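Local coordinates for chromosome partition protein Smc (Pyrococcus yayanosii, PDB 5XEI) that probably drives chromosome condensation and partitioning as a DNA-binding homodimer, its terminal ATPase head domains joined through long coiled coils to a hinge, at residues 224-236 and 276-288. Sequence-based numbering, arbitrary orientation.
Sequences LERARVALLLGEI and KRRELKHFDAALI
V229 on the long helix 170-246 packs against F283, L287 and I288 where the returning, C-terminal arm of the Smc coiled coil is interrupted between helix 261-278 and the short helix 285-289. This interruption lies in the coiled-coil arm, far from the ATPase head, and is consistent with the joint of the SMC arm. No hydrogen bond links the two segments, and apolar side chains carry most of the contact. From CB, which points across at the partner, V229 forks. CG1, anti to the backbone N (chi1 -179°), meets I288 CD1 at 3.4 Å. CG2 sits over one face of the F283 ring, 4.0 Å from its centroid and 10° off the normal, a CH-pi contact; on another flank it faces L287 CD2 at 3.8 Å. A beta-branched residue suits this place because its two methyls serve different partners at once. Near the edge of the same ring lies E225 OE1, whose carboxylate also holds R228 through a salt bridge in which R228 NH1 lies 3.0 Å from E225 OE2.

Further along, L232 and L280 reach toward each other tip to tip, L232 CG lying 3.7 Å from L280 CG; both leucines offer a forked, purely apolar end to the other. Cutting L232 back to an alanine is likely to open a gap beside L280 and to take from the methylenes of K276 their apolar neighbour. Lysine suits that border: its methylenes run across L232 while the ammonium, beyond them, forms a salt bridge with E279, in which the hydrogen bond itself is weak. L280 is also flanked by L233 and I236, with L233 CD2 3.4 Å from L280 CD2 and I236 CD1 3.9 Å from L280 CD1.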
loop_
_atom_site.group_PDB
_atom_site.type_symbol
_atom_site.label_atom_id
_atom_site.label_comp_id
_atom_site.label_asym_id
_atom_site.label_seq_id
_atom_site.Cartn_x
_atom_site.Cartn_y
_atom_site.Cartn_z
ATOM N N LEU A 224 21.854 -46.246 -48.503
ATOM C CA LEU A 224 22.026 -47.676 -48.284
ATOM C C LEU A 224 20.946 -48.498 -48.984
ATOM O O LEU A 224 21.219 -49.610 -49.444
ATOM C CB LEU A 224 22.046 -47.985 -46.784
ATOM C CG LEU A 224 22.133 -49.467 -46.418
ATOM C CD1 LEU A 224 23.410 -50.078 -46.966
ATOM C CD2 LEU A 224 22.039 -49.652 -44.912
ATOM N N GLU A 225 19.725 -47.978 -49.107
ATOM C CA GLU A 225 18.708 -48.847 -49.680
ATOM C C GLU A 225 18.709 -48.832 -51.199
ATOM O O GLU A 225 18.483 -49.875 -51.822
ATOM C CB GLU A 225 17.314 -48.497 -49.155
ATOM C CG GLU A 225 16.315 -49.689 -49.213
ATOM C CD GLU A 225 16.690 -50.902 -48.304
ATOM O OE1 GLU A 225 15.873 -51.850 -48.182
ATOM O OE2 GLU A 225 17.794 -50.931 -47.709
ATOM N N ARG A 226 18.966 -47.686 -51.823
ATOM C CA ARG A 226 19.097 -47.676 -53.273
ATOM C C ARG A 226 20.280 -48.547 -53.712
ATOM O O ARG A 226 20.163 -49.369 -54.629
ATOM C CB ARG A 226 19.235 -46.234 -53.761
ATOM C CG ARG A 226 18.307 -45.173 -53.097
ATOM C CD ARG A 226 18.276 -43.870 -53.978
ATOM N NE ARG A 226 17.706 -42.646 -53.359
ATOM C CZ ARG A 226 18.294 -41.903 -52.409
ATOM N NH1 ARG A 226 19.464 -42.282 -51.933
ATOM N NH2 ARG A 226 17.719 -40.794 -51.913
ATOM N N ALA A 227 21.411 -48.429 -53.010
ATOM C CA ALA A 227 22.533 -49.334 -53.232
ATOM C C ALA A 227 22.127 -50.796 -53.090
ATOM O O ALA A 227 22.641 -51.664 -53.806
ATOM C CB ALA A 227 23.666 -49.004 -52.263
ATOM N N ARG A 228 21.217 -51.103 -52.170
ATOM C CA ARG A 228 20.773 -52.488 -52.058
ATOM C C ARG A 228 19.965 -52.902 -53.280
ATOM O O ARG A 228 20.076 -54.039 -53.754
ATOM C CB ARG A 228 19.962 -52.690 -50.785
ATOM C CG ARG A 228 20.823 -52.801 -49.571
ATOM C CD ARG A 228 19.993 -52.942 -48.323
ATOM N NE ARG A 228 20.859 -53.026 -47.160
ATOM C CZ ARG A 228 20.445 -52.875 -45.912
ATOM N NH1 ARG A 228 19.163 -52.619 -45.664
ATOM N NH2 ARG A 228 21.325 -52.969 -44.922
ATOM N N VAL A 229 19.153 -51.990 -53.813
ATOM C CA VAL A 229 18.404 -52.322 -55.016
ATOM C C VAL A 229 19.351 -52.427 -56.212
ATOM O O VAL A 229 19.187 -53.305 -57.072
ATOM C CB VAL A 229 17.277 -51.295 -55.247
ATOM C CG1 VAL A 229 16.490 -51.655 -56.469
ATOM C CG2 VAL A 229 16.341 -51.245 -54.047
ATOM N N ALA A 230 20.371 -51.561 -56.258
ATOM C CA ALA A 230 21.357 -51.584 -57.336
ATOM C C ALA A 230 22.108 -52.906 -57.369
ATOM O O ALA A 230 22.090 -53.615 -58.381
ATOM C CB ALA A 230 22.342 -50.426 -57.178
ATOM N N LEU A 231 22.788 -53.253 -56.267
ATOM C CA LEU A 231 23.501 -54.528 -56.203
ATOM C C LEU A 231 22.607 -55.674 -56.640
ATOM O O LEU A 231 23.089 -56.682 -57.167
ATOM C CB LEU A 231 24.020 -54.787 -54.786
ATOM C CG LEU A 231 24.256 -56.249 -54.373
ATOM C CD1 LEU A 231 25.451 -56.825 -55.098
ATOM C CD2 LEU A 231 24.443 -56.409 -52.891
ATOM N N LEU A 232 21.301 -55.515 -56.485
ATOM C CA LEU A 232 20.406 -56.612 -56.795
ATOM C C LEU A 232 20.058 -56.668 -58.283
ATOM O O LEU A 232 20.004 -57.761 -58.859
ATOM C CB LEU A 232 19.173 -56.498 -55.917
ATOM C CG LEU A 232 18.005 -57.373 -56.286
ATOM C CD1 LEU A 232 18.478 -58.788 -56.356
ATOM C CD2 LEU A 232 17.118 -57.259 -55.123
ATOM N N LEU A 233 19.839 -55.522 -58.933
ATOM C CA LEU A 233 19.635 -55.536 -60.380
ATOM C C LEU A 233 20.829 -56.165 -61.092
ATOM O O LEU A 233 20.664 -57.019 -61.971
ATOM C CB LEU A 233 19.379 -54.117 -60.883
ATOM C CG LEU A 233 18.013 -53.568 -60.486
ATOM C CD1 LEU A 233 17.853 -52.092 -60.825
ATOM C CD2 LEU A 233 16.954 -54.381 -61.171
ATOM N N GLY A 234 22.043 -55.771 -60.704
ATOM C CA GLY A 234 23.219 -56.469 -61.192
ATOM C C GLY A 234 23.243 -57.933 -60.794
ATOM O O GLY A 234 23.612 -58.791 -61.599
ATOM N N GLU A 235 22.821 -58.242 -59.560
ATOM C CA GLU A 235 22.884 -59.608 -59.032
ATOM C C GLU A 235 22.113 -60.629 -59.872
ATOM O O GLU A 235 22.244 -61.832 -59.602
ATOM C CB GLU A 235 22.361 -59.672 -57.584
ATOM C CG GLU A 235 23.424 -59.841 -56.477
ATOM C CD GLU A 235 22.813 -60.072 -55.073
ATOM O OE1 GLU A 235 21.569 -60.065 -54.945
ATOM O OE2 GLU A 235 23.573 -60.262 -54.091
ATOM N N ILE A 236 21.317 -60.210 -60.853
ATOM C CA ILE A 236 20.605 -61.147 -61.722
ATOM C C ILE A 236 21.146 -61.120 -63.141
ATOM O O ILE A 236 21.169 -62.147 -63.808
ATOM C CB ILE A 236 19.083 -60.885 -61.726
ATOM C CG1 ILE A 236 18.526 -60.517 -60.353
ATOM C CG2 ILE A 236 18.321 -62.069 -62.321
ATOM C CD1 ILE A 236 17.170 -59.875 -60.527
ATOM N N LYS A 276 15.514 -63.848 -56.330
ATOM C CA LYS A 276 16.158 -62.541 -56.415
ATOM C C LYS A 276 15.723 -61.742 -57.654
ATOM O O LYS A 276 16.308 -60.688 -57.908
ATOM C CB LYS A 276 17.690 -62.693 -56.363
ATOM C CG LYS A 276 18.288 -62.801 -54.924
ATOM C CD LYS A 276 18.358 -61.477 -54.140
ATOM C CE LYS A 276 18.202 -61.639 -52.626
ATOM N NZ LYS A 276 16.970 -60.972 -52.095
ATOM N N ARG A 277 14.732 -62.201 -58.432
ATOM C CA ARG A 277 14.029 -61.362 -59.406
ATOM C C ARG A 277 12.701 -60.900 -58.839
ATOM O O ARG A 277 12.366 -59.711 -58.858
ATOM C CB ARG A 277 13.690 -62.105 -60.711
ATOM C CG ARG A 277 14.531 -63.239 -61.184
ATOM C CD ARG A 277 13.991 -63.820 -62.511
ATOM N NE ARG A 277 12.852 -64.604 -62.258
ATOM C CZ ARG A 277 12.784 -65.860 -62.422
ATOM N NH1 ARG A 277 13.783 -66.491 -62.882
ATOM N NH2 ARG A 277 11.710 -66.491 -62.152
ATOM N N ARG A 278 11.919 -61.874 -58.385
ATOM C CA ARG A 278 10.646 -61.603 -57.745
ATOM C C ARG A 278 10.812 -60.733 -56.504
ATOM O O ARG A 278 9.870 -60.046 -56.092
ATOM C CB ARG A 278 9.986 -62.935 -57.419
ATOM C CG ARG A 278 8.891 -62.892 -56.429
ATOM C CD ARG A 278 9.116 -63.972 -55.414
ATOM N NE ARG A 278 7.982 -63.998 -54.518
ATOM C CZ ARG A 278 8.043 -63.744 -53.220
ATOM N NH1 ARG A 278 9.188 -63.439 -52.623
ATOM N NH2 ARG A 278 6.931 -63.773 -52.525
ATOM N N GLU A 279 12.010 -60.723 -55.919
ATOM C CA GLU A 279 12.287 -59.872 -54.768
ATOM C C GLU A 279 12.029 -58.401 -55.074
ATOM O O GLU A 279 11.551 -57.654 -54.207
ATOM C CB GLU A 279 13.736 -60.086 -54.347
ATOM C CG GLU A 279 14.047 -59.903 -52.886
ATOM C CD GLU A 279 14.800 -58.622 -52.660
ATOM O OE1 GLU A 279 14.729 -57.777 -53.569
ATOM O OE2 GLU A 279 15.487 -58.477 -51.626
ATOM N N LEU A 280 12.335 -57.971 -56.298
ATOM C CA LEU A 280 12.191 -56.572 -56.686
ATOM C C LEU A 280 10.801 -56.232 -57.170
ATOM O O LEU A 280 10.484 -55.043 -57.303
ATOM C CB LEU A 280 13.163 -56.189 -57.795
ATOM C CG LEU A 280 14.615 -56.567 -57.581
ATOM C CD1 LEU A 280 14.859 -57.991 -58.031
ATOM C CD2 LEU A 280 15.436 -55.590 -58.346
ATOM N N LYS A 281 9.976 -57.243 -57.459
ATOM C CA LYS A 281 8.556 -57.000 -57.685
ATOM C C LYS A 281 7.935 -56.266 -56.505
ATOM O O LYS A 281 6.898 -55.609 -56.659
ATOM C CB LYS A 281 7.834 -58.337 -57.945
ATOM C CG LYS A 281 8.416 -59.154 -59.122
ATOM C CD LYS A 281 7.694 -60.502 -59.333
ATOM C CE LYS A 281 8.265 -61.302 -60.516
ATOM N NZ LYS A 281 7.630 -62.649 -60.636
ATOM N N HIS A 282 8.580 -56.328 -55.343
ATOM C CA HIS A 282 8.052 -55.791 -54.103
ATOM C C HIS A 282 8.778 -54.527 -53.654
ATOM O O HIS A 282 8.506 -54.020 -52.561
ATOM C CB HIS A 282 8.112 -56.877 -53.029
ATOM C CG HIS A 282 7.504 -58.172 -53.471
ATOM N ND1 HIS A 282 7.913 -59.395 -52.983
ATOM C CD2 HIS A 282 6.519 -58.435 -54.363
ATOM C CE1 HIS A 282 7.204 -60.355 -53.551
ATOM N NE2 HIS A 282 6.352 -59.798 -54.393
ATOM N N PHE A 283 9.691 -54.004 -54.462
ATOM C CA PHE A 283 10.284 -52.702 -54.200
ATOM C C PHE A 283 9.527 -51.635 -54.972
ATOM O O PHE A 283 9.114 -51.858 -56.113
ATOM C CB PHE A 283 11.761 -52.666 -54.586
ATOM C CG PHE A 283 12.683 -53.174 -53.511
ATOM C CD1 PHE A 283 12.924 -52.428 -52.375
ATOM C CD2 PHE A 283 13.316 -54.391 -53.649
ATOM C CE1 PHE A 283 13.768 -52.893 -51.398
ATOM C CE2 PHE A 283 14.163 -54.853 -52.682
ATOM C CZ PHE A 283 14.394 -54.102 -51.555
ATOM N N ASP A 284 9.359 -50.472 -54.346
ATOM C CA ASP A 284 8.593 -49.392 -54.956
ATOM C C ASP A 284 9.171 -48.996 -56.312
ATOM O O ASP A 284 10.379 -49.085 -56.556
ATOM C CB ASP A 284 8.554 -48.178 -54.030
ATOM C CG ASP A 284 7.799 -48.456 -52.747
ATOM O OD1 ASP A 284 7.230 -49.565 -52.629
ATOM O OD2 ASP A 284 7.766 -47.567 -51.865
ATOM N N ALA A 285 8.277 -48.547 -57.199
ATOM C CA ALA A 285 8.667 -48.216 -58.564
ATOM C C ALA A 285 9.498 -46.941 -58.634
ATOM O O ALA A 285 10.369 -46.828 -59.504
ATOM C CB ALA A 285 7.432 -48.092 -59.453
ATOM N N ALA A 286 9.245 -45.965 -57.758
ATOM C CA ALA A 286 10.069 -44.759 -57.768
ATOM C C ALA A 286 11.518 -45.096 -57.431
ATOM O O ALA A 286 12.444 -44.745 -58.177
ATOM C CB ALA A 286 9.511 -43.722 -56.794
ATOM N N LEU A 287 11.728 -45.800 -56.313
ATOM C CA LEU A 287 13.068 -46.215 -55.920
ATOM C C LEU A 287 13.739 -47.009 -57.033
ATOM O O LEU A 287 14.837 -46.658 -57.481
ATOM C CB LEU A 287 12.994 -47.028 -54.624
ATOM C CG LEU A 287 14.162 -47.916 -54.184
ATOM C CD1 LEU A 287 15.433 -47.142 -53.938
ATOM C CD2 LEU A 287 13.787 -48.691 -52.950
ATOM N N ILE A 288 13.057 -48.053 -57.533
ATOM C CA ILE A 288 13.659 -48.991 -58.488
ATOM C C ILE A 288 14.143 -48.279 -59.743
ATOM O O ILE A 288 15.084 -48.744 -60.399
ATOM C CB ILE A 288 12.674 -50.118 -58.863
ATOM C CG1 ILE A 288 13.364 -51.184 -59.710
ATOM C CG2 ILE A 288 11.583 -49.587 -59.740
ATOM C CD1 ILE A 288 14.174 -52.179 -58.938
#